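Putative Nitroreductase (Anabaena variabilis ATCC 29413, PDB 3EO7) binds flavin mononucleotide and is probably an oxidoreductase of the nitroreductase family, its two family regions lying in a single chain. Local coordinates at residues Q11-H14 with E15-Y19. Sequence-based numbering, arbitrary orientation.
Sequences QHYH and ERTKY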
loop_
_atom_site.group_PDB
_atom_site.type_symbol
_atom_site.label_atom_id
_atom_site.label_comp_id
_atom_site.label_asym_id
_atom_site.label_seq_id
_atom_site.Cartn_x
_atom_site.Cartn_y
_atom_site.Cartn_z
ATOM N N GLN A 11 19.220 5.768 -1.620
ATOM C CA GLN A 11 19.687 6.352 -0.351
ATOM C C GLN A 11 19.706 7.880 -0.411
ATOM O O GLN A 11 19.257 8.556 0.526
ATOM C CB GLN A 11 21.060 5.811 0.021
ATOM C CG GLN A 11 21.050 4.327 0.338
ATOM C CD GLN A 11 22.438 3.801 0.503
ATOM O OE1 GLN A 11 23.211 3.694 -0.458
ATOM N NE2 GLN A 11 22.778 3.468 1.733
ATOM N N HIS A 12 20.149 8.429 -1.539
ATOM C CA HIS A 12 20.202 9.882 -1.738
ATOM C C HIS A 12 18.781 10.459 -1.729
ATOM O O HIS A 12 18.514 11.468 -1.060
ATOM C CB HIS A 12 20.923 10.180 -3.059
ATOM C CG HIS A 12 21.060 11.636 -3.384
ATOM N ND1 HIS A 12 21.870 12.482 -2.649
ATOM C CD2 HIS A 12 20.557 12.379 -4.403
ATOM C CE1 HIS A 12 21.820 13.693 -3.179
ATOM N NE2 HIS A 12 21.053 13.652 -4.252
ATOM N N TYR A 13 17.904 9.830 -2.498
ATOM C CA TYR A 13 16.484 10.197 -2.545
ATOM C C TYR A 13 15.920 10.227 -1.098
ATOM O O TYR A 13 15.279 11.187 -0.665
ATOM C CB TYR A 13 15.653 9.224 -3.453
ATOM C CG TYR A 13 14.196 9.566 -3.300
ATOM C CD1 TYR A 13 13.617 10.566 -4.056
ATOM C CD2 TYR A 13 13.448 8.988 -2.309
ATOM C CE1 TYR A 13 12.319 10.986 -3.830
ATOM C CE2 TYR A 13 12.135 9.396 -2.054
ATOM C CZ TYR A 13 11.565 10.400 -2.817
ATOM O OH TYR A 13 10.264 10.820 -2.526
ATOM N N HIS A 14 16.164 9.162 -0.357
ATOM C CA HIS A 14 15.647 9.073 1.005
ATOM C C HIS A 14 16.160 10.222 1.871
ATOM O O HIS A 14 15.396 10.918 2.516
ATOM C CB HIS A 14 16.005 7.748 1.643
ATOM C CG HIS A 14 15.187 7.463 2.858
ATOM N ND1 HIS A 14 13.841 7.191 2.780
ATOM C CD2 HIS A 14 15.506 7.466 4.173
ATOM C CE1 HIS A 14 13.373 7.007 4.004
ATOM N NE2 HIS A 14 14.360 7.159 4.865
ATOM N N GLU A 15 17.464 10.448 1.824
ATOM C CA GLU A 15 18.080 11.503 2.603
ATOM C C GLU A 15 17.480 12.869 2.249
ATOM O O GLU A 15 17.133 13.669 3.134
ATOM C CB GLU A 15 19.592 11.500 2.354
ATOM C CG GLU A 15 20.345 12.502 3.232
ATOM C CD GLU A 15 20.223 12.205 4.755
ATOM O OE1 GLU A 15 19.999 11.036 5.121
ATOM O OE2 GLU A 15 20.360 13.147 5.574
ATOM N N ARG A 16 17.345 13.132 0.960
ATOM C CA ARG A 16 16.782 14.398 0.487
ATOM C C ARG A 16 15.315 14.665 0.798
ATOM O O ARG A 16 14.853 15.825 0.719
ATOM C CB ARG A 16 17.049 14.554 -1.022
ATOM C CG ARG A 16 18.533 14.880 -1.165
ATOM C CD ARG A 16 18.959 15.393 -2.389
ATOM N NE ARG A 16 18.168 16.492 -2.950
ATOM C CZ ARG A 16 18.252 16.750 -4.245
ATOM N NH1 ARG A 16 19.080 16.029 -4.976
ATOM N NH2 ARG A 16 17.521 17.686 -4.816
ATOM N N THR A 17 14.602 13.643 1.205
ATOM C CA THR A 17 13.165 13.751 1.442
ATOM C C THR A 17 12.750 13.605 2.908
ATOM O O THR A 17 11.568 13.588 3.234
ATOM C CB THR A 17 12.392 12.763 0.548
ATOM O OG1 THR A 17 12.900 11.432 0.698
ATOM C CG2 THR A 17 12.519 13.200 -0.931
ATOM N N LYS A 18 13.745 13.512 3.778
ATOM C CA LYS A 18 13.497 13.455 5.221
ATOM C C LYS A 18 12.990 14.828 5.646
ATOM O O LYS A 18 13.196 15.816 4.936
ATOM C CB LYS A 18 14.822 13.213 5.951
ATOM C CG LYS A 18 15.473 11.860 5.674
ATOM C CD LYS A 18 16.696 11.590 6.501
ATOM C CE LYS A 18 17.170 10.154 6.334
ATOM N NZ LYS A 18 18.492 9.879 7.033
ATOM N N TYR A 19 12.374 14.897 6.826
ATOM C CA TYR A 19 12.104 16.182 7.466
ATOM C C TYR A 19 13.115 16.283 8.595
ATOM O O TYR A 19 13.410 15.281 9.261
ATOM C CB TYR A 19 10.714 16.269 8.052
ATOM C CG TYR A 19 9.628 16.373 7.027
ATOM C CD1 TYR A 19 9.276 17.601 6.466
ATOM C CD2 TYR A 19 8.938 15.239 6.630
ATOM C CE1 TYR A 19 8.238 17.669 5.517
ATOM C CE2 TYR A 19 7.930 15.310 5.694
ATOM C CZ TYR A 19 7.576 16.519 5.158
ATOM O OH TYR A 19 6.567 16.491 4.216
#
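Arg-16 lays its aliphatic part over one face of the His-12 ring, one helical turn back. Arg-16 CG lies 4.2 Å from the centroid of the His-12 ring, a CH-pi contact offset toward the rim. The chain then bends at chi3 (48°). This brings Arg-16 NH1 to 3.2 Å from His-12 NE2, a hydrogen bond with an N-H...N angle of 162°. The acceptor lies in the guanidinium plane, but the donor is tilted from the ring plane. Arg-16 NH1 also bonds Val-265 O, and NH2 makes a salt bridge with Asp-267. Were His-12 an alanine, Arg-16 CG and CD would probably lose their ring face, and NH1 one of its acceptors.

On another side of helix 9-16, the methyl CG2 of Thr-17 sits over a face of the Tyr-13 ring, 3.5 Å from Tyr-13 CZ. Thr-17 OG1 lies 2.8 Å from Tyr-13 O and 3.1 Å from His-14 O, so its one proton has two possible acceptors. The same OG1 accepts a bond from Arg-183, which also reaches His-14 O. Helix 181-202 thus meets the last turn of helix 9-16. Lys-18 runs extended past His-14, with Lys-18 CE 3.8 Å from His-14 CD2. Lys-18 NZ forms a salt bridge with Glu-15 OE1 at 2.7 Å and another with Asp-487. His-14 ND1 bonds Tyr-453 OH.

His-14 O also takes the Thr-17 amide, at 3.1 Å from Thr-17 N, from above the carbonyl plane. The positive charge of Arg-183 probably suits this carbonyl-rich C-terminal end of the helix.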